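Local coordinates for protein MdcD (Pseudomonas aeruginosa, PDB 5VIP) that probably acts as the beta subunit of a biotin-independent malonate decarboxylase, a carboxy-lyase related to the acyl-CoA carboxyltransferases, at residues P70-A75 with T110-L115; Y146-A151 with C170-V175; E98-D103 with V141-Y146; E135-I140 with S164-L169. All blocks are in the same frame, centred on the assembly; numbering follows the deposited sequence.

Contact 1. Residues P70-A75 with T110-L115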
loop_
_atom_site.group_PDB
_atom_site.type_symbol
_atom_site.label_atom_id
_atom_site.label_comp_id
_atom_site.label_asym_id
_atom_site.label_seq_id
_atom_site.Cartn_x
_atom_site.Cartn_y
_atom_site.Cartn_z
ATOM N N PRO B 70 -18.105 -2.429 19.557
ATOM C CA PRO B 70 -16.672 -2.636 19.820
ATOM C C PRO B 70 -15.836 -1.978 18.725
ATOM O O PRO B 70 -16.198 -2.038 17.550
ATOM C CB PRO B 70 -16.517 -4.159 19.803
ATOM C CG PRO B 70 -17.712 -4.653 18.958
ATOM C CD PRO B 70 -18.820 -3.694 19.287
ATOM N N ALA B 71 -14.745 -1.335 19.126
ATOM C CA ALA B 71 -13.954 -0.526 18.212
ATOM C C ALA B 71 -12.471 -0.508 18.589
ATOM O O ALA B 71 -12.087 -0.744 19.749
ATOM C CB ALA B 71 -14.492 0.901 18.173
ATOM N N VAL B 72 -11.643 -0.245 17.584
ATOM C CA VAL B 72 -10.242 0.042 17.800
ATOM C C VAL B 72 -9.938 1.284 16.973
ATOM O O VAL B 72 -10.509 1.494 15.898
ATOM C CB VAL B 72 -9.328 -1.142 17.399
ATOM C CG1 VAL B 72 -9.489 -1.482 15.920
ATOM C CG2 VAL B 72 -7.839 -0.845 17.747
ATOM N N LEU B 73 -9.068 2.126 17.500
ATOM C CA LEU B 73 -8.751 3.395 16.878
ATOM C C LEU B 73 -7.239 3.474 16.802
ATOM O O LEU B 73 -6.568 3.238 17.801
ATOM C CB LEU B 73 -9.341 4.551 17.708
ATOM C CG LEU B 73 -9.484 5.950 17.129
ATOM C CD1 LEU B 73 -10.522 6.750 17.919
ATOM C CD2 LEU B 73 -8.144 6.668 17.140
ATOM N N ALA B 74 -6.690 3.740 15.617
ATOM C CA ALA B 74 -5.273 4.038 15.521
ATOM C C ALA B 74 -5.133 5.472 15.049
ATOM O O ALA B 74 -5.704 5.846 14.027
ATOM C CB ALA B 74 -4.551 3.054 14.565
ATOM N N ALA B 75 -4.382 6.275 15.800
ATOM C CA ALA B 75 -4.194 7.683 15.478
ATOM C C ALA B 75 -2.707 8.006 15.427
ATOM O O ALA B 75 -1.980 7.756 16.385
ATOM C CB ALA B 75 -4.888 8.570 16.490
ATOM N N THR B 110 -16.054 -5.874 15.466
ATOM C CA THR B 110 -15.145 -4.778 15.788
ATOM C C THR B 110 -14.875 -3.877 14.585
ATOM O O THR B 110 -14.587 -4.345 13.484
ATOM C CB THR B 110 -13.835 -5.327 16.354
ATOM O OG1 THR B 110 -14.142 -6.022 17.569
ATOM C CG2 THR B 110 -12.852 -4.194 16.661
ATOM N N ARG B 111 -15.006 -2.578 14.830
ATOM C CA ARG B 111 -14.861 -1.535 13.827
ATOM C C ARG B 111 -13.512 -0.851 14.003
ATOM O O ARG B 111 -13.119 -0.574 15.122
ATOM C CB ARG B 111 -15.996 -0.509 13.971
ATOM C CG ARG B 111 -17.397 -1.104 14.189
ATOM C CD ARG B 111 -18.322 -0.094 14.832
ATOM N NE ARG B 111 -19.713 -0.173 14.339
ATOM C CZ ARG B 111 -20.638 0.756 14.576
ATOM N NH1 ARG B 111 -20.337 1.848 15.297
ATOM N NH2 ARG B 111 -21.870 0.612 14.079
ATOM N N ALA B 112 -12.808 -0.561 12.910
ATOM C CA ALA B 112 -11.526 0.124 13.000
ATOM C C ALA B 112 -11.616 1.537 12.429
ATOM O O ALA B 112 -12.140 1.753 11.323
ATOM C CB ALA B 112 -10.422 -0.674 12.271
ATOM N N LEU B 113 -11.086 2.488 13.191
ATOM C CA LEU B 113 -11.086 3.897 12.838
ATOM C C LEU B 113 -9.644 4.391 12.777
ATOM O O LEU B 113 -8.885 4.253 13.757
ATOM C CB LEU B 113 -11.886 4.705 13.862
ATOM C CG LEU B 113 -11.921 6.230 13.767
ATOM C CD1 LEU B 113 -12.529 6.684 12.434
ATOM C CD2 LEU B 113 -12.717 6.783 14.925
ATOM N N LEU B 114 -9.261 4.936 11.622
ATOM C CA LEU B 114 -7.883 5.383 11.394
ATOM C C LEU B 114 -7.817 6.903 11.298
ATOM O O LEU B 114 -8.437 7.496 10.416
ATOM C CB LEU B 114 -7.312 4.766 10.105
ATOM C CG LEU B 114 -7.311 3.242 10.021
ATOM C CD1 LEU B 114 -6.778 2.784 8.646
ATOM C CD2 LEU B 114 -6.448 2.679 11.147
ATOM N N LEU B 115 -7.041 7.516 12.189
ATOM C CA LEU B 115 -6.781 8.950 12.127
ATOM C C LEU B 115 -5.395 9.172 11.517
ATOM O O LEU B 115 -4.366 9.021 12.192
ATOM C CB LEU B 115 -6.865 9.573 13.523
ATOM C CG LEU B 115 -8.234 10.060 14.026
ATOM C CD1 LEU B 115 -9.406 9.148 13.661
ATOM C CD2 LEU B 115 -8.206 10.320 15.528
#

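Contact 2. Residues Y146-A151 with C170-V175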
loop_
_atom_site.group_PDB
_atom_site.type_symbol
_atom_site.label_atom_id
_atom_site.label_comp_id
_atom_site.label_asym_id
_atom_site.label_seq_id
_atom_site.Cartn_x
_atom_site.Cartn_y
_atom_site.Cartn_z
ATOM N N TYR B 146 -15.668 -7.785 6.389
ATOM C CA TYR B 146 -16.615 -7.827 7.510
ATOM C C TYR B 146 -17.163 -6.456 7.915
ATOM O O TYR B 146 -18.356 -6.302 8.202
ATOM C CB TYR B 146 -15.943 -8.468 8.733
ATOM C CG TYR B 146 -15.131 -9.693 8.398
ATOM C CD1 TYR B 146 -15.743 -10.925 8.216
ATOM C CD2 TYR B 146 -13.749 -9.614 8.254
ATOM C CE1 TYR B 146 -15.003 -12.050 7.892
ATOM C CE2 TYR B 146 -13.002 -10.730 7.937
ATOM C CZ TYR B 146 -13.635 -11.946 7.764
ATOM O OH TYR B 146 -12.885 -13.050 7.441
ATOM N N GLN B 147 -16.289 -5.456 7.960
ATOM C CA GLN B 147 -16.654 -4.128 8.471
ATOM C C GLN B 147 -15.929 -3.044 7.694
ATOM O O GLN B 147 -14.752 -3.218 7.344
ATOM C CB GLN B 147 -16.295 -3.993 9.964
ATOM C CG GLN B 147 -16.995 -4.955 10.918
ATOM C CD GLN B 147 -18.495 -4.721 11.021
ATOM O OE1 GLN B 147 -18.986 -3.625 10.775
ATOM N NE2 GLN B 147 -19.225 -5.756 11.399
ATOM N N PRO B 148 -16.602 -1.915 7.441
ATOM C CA PRO B 148 -15.923 -0.779 6.811
ATOM C C PRO B 148 -14.864 -0.185 7.746
ATOM O O PRO B 148 -15.090 -0.101 8.952
ATOM C CB PRO B 148 -17.064 0.213 6.567
ATOM C CG PRO B 148 -18.045 -0.097 7.660
ATOM C CD PRO B 148 -18.003 -1.598 7.770
ATOM N N VAL B 149 -13.715 0.186 7.197
ATOM C CA VAL B 149 -12.738 0.985 7.927
ATOM C C VAL B 149 -13.010 2.431 7.558
ATOM O O VAL B 149 -13.188 2.751 6.382
ATOM C CB VAL B 149 -11.292 0.613 7.572
ATOM C CG1 VAL B 149 -10.310 1.536 8.296
ATOM C CG2 VAL B 149 -11.025 -0.862 7.906
ATOM N N VAL B 150 -13.073 3.298 8.558
ATOM C CA VAL B 150 -13.243 4.717 8.312
ATOM C C VAL B 150 -11.903 5.398 8.534
ATOM O O VAL B 150 -11.257 5.171 9.550
ATOM C CB VAL B 150 -14.317 5.328 9.226
ATOM C CG1 VAL B 150 -14.393 6.834 9.031
ATOM C CG2 VAL B 150 -15.674 4.671 8.960
ATOM N N ALA B 151 -11.492 6.215 7.565
ATOM C CA ALA B 151 -10.276 7.015 7.682
ATOM C C ALA B 151 -10.633 8.481 7.780
ATOM O O ALA B 151 -11.384 9.000 6.957
ATOM C CB ALA B 151 -9.360 6.789 6.486
ATOM N N CYS B 170 -9.568 2.312 2.224
ATOM C CA CYS B 170 -10.605 2.382 3.261
ATOM C C CYS B 170 -11.991 2.613 2.660
ATOM O O CYS B 170 -12.126 3.368 1.691
ATOM C CB CYS B 170 -10.284 3.502 4.258
ATOM S SG CYS B 170 -8.856 3.103 5.317
ATOM N N SER B 171 -13.009 1.979 3.245
ATOM C CA SER B 171 -14.397 2.128 2.786
ATOM C C SER B 171 -14.851 3.575 2.699
ATOM O O SER B 171 -15.516 3.976 1.740
ATOM C CB SER B 171 -15.362 1.377 3.722
ATOM O OG SER B 171 -15.167 -0.030 3.634
ATOM N N TYR B 172 -14.514 4.356 3.720
ATOM C CA TYR B 172 -14.927 5.756 3.749
ATOM C C TYR B 172 -13.771 6.646 4.149
ATOM O O TYR B 172 -13.050 6.327 5.089
ATOM C CB TYR B 172 -16.101 5.965 4.717
ATOM C CG TYR B 172 -17.273 5.079 4.385
ATOM C CD1 TYR B 172 -18.023 5.298 3.233
ATOM C CD2 TYR B 172 -17.593 3.993 5.189
ATOM C CE1 TYR B 172 -19.095 4.464 2.906
ATOM C CE2 TYR B 172 -18.662 3.155 4.880
ATOM C CZ TYR B 172 -19.407 3.399 3.737
ATOM O OH TYR B 172 -20.462 2.560 3.439
ATOM N N VAL B 173 -13.616 7.763 3.437
ATOM C CA VAL B 173 -12.579 8.744 3.740
ATOM C C VAL B 173 -13.213 10.091 4.063
ATOM O O VAL B 173 -13.927 10.670 3.229
ATOM C CB VAL B 173 -11.590 8.928 2.559
ATOM C CG1 VAL B 173 -10.586 10.026 2.890
ATOM C CG2 VAL B 173 -10.879 7.616 2.245
ATOM N N LEU B 174 -12.974 10.576 5.276
ATOM C CA LEU B 174 -13.588 11.825 5.721
ATOM C C LEU B 174 -12.500 12.871 5.851
ATOM O O LEU B 174 -11.448 12.607 6.435
ATOM C CB LEU B 174 -14.327 11.654 7.062
ATOM C CG LEU B 174 -15.143 10.364 7.275
ATOM C CD1 LEU B 174 -15.954 10.404 8.578
ATOM C CD2 LEU B 174 -15.999 10.024 6.081
ATOM N N VAL B 175 -12.741 14.057 5.307
ATOM C CA VAL B 175 -11.723 15.098 5.331
ATOM C C VAL B 175 -12.282 16.433 5.822
ATOM O O VAL B 175 -13.483 16.692 5.738
ATOM C CB VAL B 175 -11.099 15.302 3.937
ATOM C CG1 VAL B 175 -10.357 14.036 3.474
ATOM C CG2 VAL B 175 -12.184 15.718 2.925
#

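Contact 3. Residues E98-D103 with V141-Y146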
loop_
_atom_site.group_PDB
_atom_site.type_symbol
_atom_site.label_atom_id
_atom_site.label_comp_id
_atom_site.label_asym_id
_atom_site.label_seq_id
_atom_site.Cartn_x
_atom_site.Cartn_y
_atom_site.Cartn_z
ATOM N N GLU B 98 -5.348 -6.275 12.286
ATOM C CA GLU B 98 -5.375 -7.736 12.233
ATOM C C GLU B 98 -6.248 -8.341 13.332
ATOM O O GLU B 98 -6.995 -9.290 13.095
ATOM C CB GLU B 98 -3.948 -8.290 12.329
ATOM C CG GLU B 98 -3.113 -8.000 11.082
ATOM C CD GLU B 98 -1.609 -8.121 11.315
ATOM O OE1 GLU B 98 -1.199 -8.507 12.429
ATOM O OE2 GLU B 98 -0.840 -7.817 10.377
ATOM N N LEU B 99 -6.153 -7.803 14.542
ATOM C CA LEU B 99 -6.963 -8.322 15.640
ATOM C C LEU B 99 -8.444 -7.983 15.434
ATOM O O LEU B 99 -9.324 -8.725 15.868
ATOM C CB LEU B 99 -6.456 -7.785 16.985
ATOM C CG LEU B 99 -5.141 -8.433 17.462
ATOM C CD1 LEU B 99 -4.618 -7.764 18.736
ATOM C CD2 LEU B 99 -5.334 -9.925 17.699
ATOM N N ALA B 100 -8.729 -6.868 14.773
ATOM C CA ALA B 100 -10.126 -6.528 14.495
ATOM C C ALA B 100 -10.711 -7.522 13.501
ATOM O O ALA B 100 -11.863 -7.924 13.624
ATOM C CB ALA B 100 -10.259 -5.108 13.966
ATOM N N ALA B 101 -9.914 -7.922 12.518
ATOM C CA ALA B 101 -10.380 -8.929 11.566
ATOM C C ALA B 101 -10.616 -10.257 12.299
ATOM O O ALA B 101 -11.615 -10.938 12.068
ATOM C CB ALA B 101 -9.375 -9.101 10.434
ATOM N N GLU B 102 -9.694 -10.614 13.191
ATOM C CA GLU B 102 -9.827 -11.838 13.984
ATOM C C GLU B 102 -11.114 -11.814 14.825
ATOM O O GLU B 102 -11.848 -12.807 14.878
ATOM C CB GLU B 102 -8.585 -12.018 14.860
ATOM C CG GLU B 102 -8.480 -13.336 15.593
ATOM C CD GLU B 102 -7.065 -13.584 16.103
ATOM O OE1 GLU B 102 -6.917 -14.152 17.204
ATOM O OE2 GLU B 102 -6.098 -13.204 15.399
ATOM N N ASP B 103 -11.395 -10.676 15.458
ATOM C CA ASP B 103 -12.648 -10.480 16.189
ATOM C C ASP B 103 -13.848 -10.816 15.308
ATOM O O ASP B 103 -14.743 -11.561 15.707
ATOM C CB ASP B 103 -12.780 -9.026 16.688
ATOM C CG ASP B 103 -12.233 -8.824 18.087
ATOM O OD1 ASP B 103 -11.897 -9.826 18.752
ATOM O OD2 ASP B 103 -12.150 -7.652 18.532
ATOM N N VAL B 141 -7.831 -4.663 3.827
ATOM C CA VAL B 141 -8.595 -5.434 2.854
ATOM C C VAL B 141 -9.247 -6.643 3.548
ATOM O O VAL B 141 -10.428 -6.929 3.333
ATOM C CB VAL B 141 -7.697 -5.874 1.665
ATOM C CG1 VAL B 141 -8.482 -6.745 0.658
ATOM C CG2 VAL B 141 -7.133 -4.642 0.957
ATOM N N ASP B 142 -8.489 -7.324 4.404
ATOM C CA ASP B 142 -9.025 -8.472 5.155
ATOM C C ASP B 142 -10.203 -8.044 6.030
ATOM O O ASP B 142 -11.247 -8.684 6.010
ATOM C CB ASP B 142 -7.929 -9.114 6.012
ATOM C CG ASP B 142 -8.394 -10.371 6.734
ATOM O OD1 ASP B 142 -9.468 -10.916 6.392
ATOM O OD2 ASP B 142 -7.662 -10.819 7.646
ATOM N N LEU B 143 -10.042 -6.949 6.771
ATOM C CA LEU B 143 -11.075 -6.504 7.696
ATOM C C LEU B 143 -12.345 -6.081 6.957
ATOM O O LEU B 143 -13.455 -6.274 7.458
ATOM C CB LEU B 143 -10.559 -5.349 8.569
ATOM C CG LEU B 143 -11.544 -4.687 9.552
ATOM C CD1 LEU B 143 -12.216 -5.722 10.481
ATOM C CD2 LEU B 143 -10.833 -3.624 10.384
ATOM N N GLN B 144 -12.180 -5.533 5.757
ATOM C CA GLN B 144 -13.316 -5.022 5.005
ATOM C C GLN B 144 -14.080 -6.121 4.253
ATOM O O GLN B 144 -14.961 -5.835 3.447
ATOM C CB GLN B 144 -12.857 -3.906 4.072
ATOM C CG GLN B 144 -12.539 -2.646 4.902
ATOM C CD GLN B 144 -12.164 -1.421 4.095
ATOM O OE1 GLN B 144 -12.252 -0.306 4.599
ATOM N NE2 GLN B 144 -11.739 -1.612 2.848
ATOM N N ARG B 145 -13.774 -7.373 4.567
ATOM C CA ARG B 145 -14.692 -8.466 4.258
ATOM C C ARG B 145 -15.831 -8.513 5.284
ATOM O O ARG B 145 -16.850 -9.164 5.059
ATOM C CB ARG B 145 -13.939 -9.794 4.212
ATOM C CG ARG B 145 -12.951 -9.846 3.047
ATOM C CD ARG B 145 -12.297 -11.197 2.923
ATOM N NE ARG B 145 -11.485 -11.537 4.082
ATOM C CZ ARG B 145 -10.879 -12.712 4.225
ATOM N NH1 ARG B 145 -11.013 -13.630 3.285
ATOM N NH2 ARG B 145 -10.155 -12.973 5.302
ATOM N N TYR B 146 -15.668 -7.785 6.389
ATOM C CA TYR B 146 -16.615 -7.827 7.510
ATOM C C TYR B 146 -17.163 -6.456 7.915
ATOM O O TYR B 146 -18.356 -6.302 8.202
ATOM C CB TYR B 146 -15.943 -8.468 8.733
ATOM C CG TYR B 146 -15.131 -9.693 8.398
ATOM C CD1 TYR B 146 -15.743 -10.925 8.216
ATOM C CD2 TYR B 146 -13.749 -9.614 8.254
ATOM C CE1 TYR B 146 -15.003 -12.050 7.892
ATOM C CE2 TYR B 146 -13.002 -10.730 7.937
ATOM C CZ TYR B 146 -13.635 -11.946 7.764
ATOM O OH TYR B 146 -12.885 -13.050 7.441
#

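Contact 4. Residues E135-I140 with S164-L169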
loop_
_atom_site.group_PDB
_atom_site.type_symbol
_atom_site.label_atom_id
_atom_site.label_comp_id
_atom_site.label_asym_id
_atom_site.label_seq_id
_atom_site.Cartn_x
_atom_site.Cartn_y
_atom_site.Cartn_z
ATOM N N GLU B 135 1.631 -4.386 5.271
ATOM C CA GLU B 135 0.853 -5.181 6.222
ATOM C C GLU B 135 -0.411 -4.468 6.672
ATOM O O GLU B 135 -1.440 -5.109 6.889
ATOM C CB GLU B 135 1.700 -5.549 7.456
ATOM C CG GLU B 135 2.713 -6.647 7.168
ATOM C CD GLU B 135 3.803 -6.763 8.216
ATOM O OE1 GLU B 135 3.695 -6.119 9.289
ATOM O OE2 GLU B 135 4.781 -7.503 7.955
ATOM N N ILE B 136 -0.323 -3.150 6.847
ATOM C CA ILE B 136 -1.502 -2.342 7.133
ATOM C C ILE B 136 -2.507 -2.431 5.994
ATOM O O ILE B 136 -3.713 -2.596 6.215
ATOM C CB ILE B 136 -1.107 -0.872 7.376
ATOM C CG1 ILE B 136 -0.298 -0.791 8.672
ATOM C CG2 ILE B 136 -2.345 0.021 7.396
ATOM C CD1 ILE B 136 0.569 0.443 8.812
ATOM N N GLN B 137 -2.011 -2.327 4.767
ATOM C CA GLN B 137 -2.887 -2.388 3.598
ATOM C C GLN B 137 -3.573 -3.751 3.502
ATOM O O GLN B 137 -4.793 -3.826 3.312
ATOM C CB GLN B 137 -2.103 -2.065 2.325
ATOM C CG GLN B 137 -1.752 -0.584 2.260
ATOM C CD GLN B 137 -0.756 -0.260 1.173
ATOM O OE1 GLN B 137 -0.244 -1.149 0.503
ATOM N NE2 GLN B 137 -0.474 1.019 0.997
ATOM N N ALA B 138 -2.807 -4.818 3.699
ATOM C CA ALA B 138 -3.364 -6.172 3.728
ATOM C C ALA B 138 -4.448 -6.337 4.782
ATOM O O ALA B 138 -5.473 -6.975 4.532
ATOM C CB ALA B 138 -2.250 -7.210 3.979
ATOM N N ALA B 139 -4.211 -5.780 5.967
ATOM C CA ALA B 139 -5.151 -5.935 7.071
ATOM C C ALA B 139 -6.443 -5.158 6.812
ATOM O O ALA B 139 -7.524 -5.567 7.243
ATOM C CB ALA B 139 -4.504 -5.494 8.384
ATOM N N ILE B 140 -6.340 -4.040 6.100
ATOM C CA ILE B 140 -7.539 -3.266 5.786
ATOM C C ILE B 140 -8.440 -4.046 4.836
ATOM O O ILE B 140 -9.660 -4.113 5.025
ATOM C CB ILE B 140 -7.180 -1.899 5.168
ATOM C CG1 ILE B 140 -6.649 -0.970 6.267
ATOM C CG2 ILE B 140 -8.416 -1.266 4.490
ATOM C CD1 ILE B 140 -5.929 0.224 5.721
ATOM N N SER B 164 -1.317 7.027 2.102
ATOM C CA SER B 164 -2.413 7.579 1.295
ATOM C C SER B 164 -3.026 6.482 0.440
ATOM O O SER B 164 -4.206 6.533 0.072
ATOM C CB SER B 164 -1.932 8.730 0.414
ATOM O OG SER B 164 -1.115 8.243 -0.658
ATOM N N ILE B 165 -2.212 5.489 0.105
ATOM C CA ILE B 165 -2.711 4.326 -0.611
ATOM C C ILE B 165 -3.606 3.523 0.341
ATOM O O ILE B 165 -4.652 3.007 -0.059
ATOM C CB ILE B 165 -1.548 3.462 -1.154
ATOM C CG1 ILE B 165 -0.719 4.278 -2.157
ATOM C CG2 ILE B 165 -2.073 2.166 -1.778
ATOM C CD1 ILE B 165 0.538 3.539 -2.699
ATOM N N ALA B 166 -3.198 3.440 1.607
ATOM C CA ALA B 166 -4.037 2.808 2.638
ATOM C C ALA B 166 -5.369 3.546 2.759
ATOM O O ALA B 166 -6.420 2.927 2.851
ATOM C CB ALA B 166 -3.319 2.777 3.988
ATOM N N ALA B 167 -5.322 4.871 2.747
ATOM C CA ALA B 167 -6.541 5.671 2.800
ATOM C C ALA B 167 -7.446 5.318 1.612
ATOM O O ALA B 167 -8.665 5.163 1.760
ATOM C CB ALA B 167 -6.200 7.166 2.805
ATOM N N GLY B 168 -6.837 5.170 0.439
ATOM C CA GLY B 168 -7.569 4.821 -0.770
ATOM C C GLY B 168 -8.230 3.447 -0.697
ATOM O O GLY B 168 -9.174 3.184 -1.437
ATOM N N LEU B 169 -7.735 2.567 0.180
ATOM C CA LEU B 169 -8.373 1.262 0.387
ATOM C C LEU B 169 -9.564 1.332 1.323
ATOM O O LEU B 169 -10.447 0.474 1.263
ATOM C CB LEU B 169 -7.398 0.254 0.980
ATOM C CG LEU B 169 -6.152 -0.068 0.179
ATOM C CD1 LEU B 169 -5.195 -0.789 1.115
ATOM C CD2 LEU B 169 -6.522 -0.938 -0.999
#

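Contact 1. Residues P70-A75 with T110-L115
P70 opens the pairing of two parallel strands. Its carbonyl O accepts R111 N at 3.0 Å, with the donor 27° out of the carbonyl plane. Having no N-H to offer, a proline can sit here and still serve the bond through its oxygen. Its ring crosses T110 obliquely, CB lying 3.8 Å from T110 OG1, a hydroxyl hydrogen-bonded to D103. A71 turns its small methyl to the same side of the sheet as R111. V72 then uses both backbone groups across the gap: its N reaches R111 O and its O receives L113 N, each nearly along the C=O axis and each at 2.9 Å. CG1 of V72 occupies the crowded position between backbone N and carbonyl carbon (chi1 60°), which brings it to 3.9 Å from A112 CB. L73 places CG anti to its N (chi1 -164°) and runs alongside L113, pointing the same way, with L73 CD1 3.7 Å from L113 CD2; its other methyl leans obliquely toward L115. A74 repeats the double bonding of V72, giving N to L113 O and taking L115 N on its O at 2.8 Å, while its CB meets L114 CD2. A75 ends the row with its CB 3.7 Å from L115 CB. V72, A74 and A112 face helix 87-105, where short or branched side chains let the helix lie close; L73, L113 and L115 face helix 18-25. This is the parallel strand pair of a beta-alpha-beta crossover, strand 69-76, helix 87-105 and strand 111-115, within the ClpP/crotonase-type fold of carboxyltransferases.

Contact 2. Residues Y146-A151 with C170-V175
A151 O is gripped twice: L174 N donates to it at 2.8 Å, nearly along the C=O axis and almost straight (173°), and a weaker CA-H...O contact sets V173 CA 3.4 Å from A151 O. The N-H of A151 is used as well, pointing at Y172 O at 2.9 Å, so this residue joins the parallel strands through both sides of its backbone. Upstream the pairing loosens. Y172 N makes only a weak bond to V149 O, at 3.4 Å, before the regular strand pairing begins. The amides of V149 and S171 both donate to Q144 OE1.

Side chains fill the two faces. On one, C170 SG packs 3.7 Å from V149 CG1 and also against A151 CB, where a methyl leaves room for sulfur. On the other, V150 has CG1 anti to its N (chi1 175°), which sets this methyl 3.9 Å from L174 CD1 and leaves CG2 near the plane of the Y172 ring, at its edge. P148 CB approaches that ring obliquely, 3.7 Å from Y172 CE2, and also rests on S171. Y172 carries its hydroxyl on to G243 O and its ring to Y239, under helix 229-242.

Neither segment brings a charged side chain to the contact: strand hydrogen bonds, helped by the side-chain oxygens of Q144 and D222, satisfy peptide groups in this buried contact, while cysteine sulfur and aromatic carbon serve as apolar filling.

Contact 3. Residues E98-D103 with V141-Y146
Two helices of neighbouring beta-alpha-beta units, 87-105 and the end of 126-143, meet here beside the parallel part of the mixed sheet they cover. The approach is tight, the CA atoms of A101 and L143 standing 4.6 Å apart, and alanine suits both positions where helix 87-105 is touched. On the side of 141-146, L143 carries most of the packing, chiefly against A101 and A100. Its CG is anti to the backbone N (chi1 176°), and the second torsion of 54° splits the methyls: CD1 lies 3.8 Å from A101 N, over the helix backbone, while CD2 rests against A100 CB at 3.9 Å. D142 also has CG anti to N (chi1 -176°), which lays OD2 3.7 Å from A101 CB, so one oxygen of a partly exposed acid rests on a methyl.

Past L143 the chain leaves the helix at Q144, and the turn that follows is held by backbone bonds from R145 N to D142 O and from Y146 N to L143 O. The ring of Y146 has R145 CB over one face, offset toward the rim, and comes obliquely near A101 O; its hydroxyl bonds R105. On the outer side of helix 87-105, E98 and E102 form salt bridges with basic side chains of the other protein chain.

R145 bends at its third torsion, so that its guanidinium folds back over the helix end, with D142 O in plane at its edge. R105 also pairs with D142 OD1, and two nearby arginines probably favour the ionised carboxylate. R145 NH2 meets D142 OD1 at a very short 2.4 Å, from above the carboxylate plane.

Contact 4. Residues E135-I140 with S164-L169
Apolar contact and the aliphatic part of one glutamine make up most of this helix pair, whose segment axes run 9.6 Å apart and only 3° from parallel. I140 works with both branches: CD1 reaches A166 CB at 4.0 Å, while CG2, anti to the backbone N, touches L169 CB at the same distance. A166, being small, leaves room for the isoleucine. L169 in turn crosses Q137 at about a right angle, its CD1 placed 3.6 Å from both CB and CG of Q137, so the aliphatic part of the glutamine behaves as hydrocarbon.

The polar part is confined to the end of Q137. Extended beyond CG (chi2 169°), the chain carries its amide across to I165, with NE2 3.4 Å from I165 CG2. That nitrogen has a weak hydrogen bond to G162 O, at the start of the second helix. No hydrogen bond joins the two segments directly. E135 forms salt bridges with basic side chains of the other protein chain.

I136 and I140 also pack on L97 of helix 87-105. Each helix leads into a strand of the parallel part of the mixed sheet, 126-143 into 150-153 and 162-169 into 172-176, which accounts for their common direction.

Contacts 1 and 2 belong to one sheet, their centres about 10 Å apart, and strands 111-115 and 150-153 join them directly through L114 N to V150 O, 2.9 Å. Contacts 3 and 4 share helix 126-143, which packs on helix 87-105 at one side and helix 162-169 at the other. Q144 connects three of the contacts: OE1 takes S171 N of contact 2 at 2.8 Å, and NE2 gives to L169 O of contact 4 at 2.9 Å. The helices rest on the sheet through A112 CB to L143 CD2, 3.5 Å, and L114 CD1 to I140 CD1, 4.0 Å, so the four contacts form one connected layer of helices on the sheet.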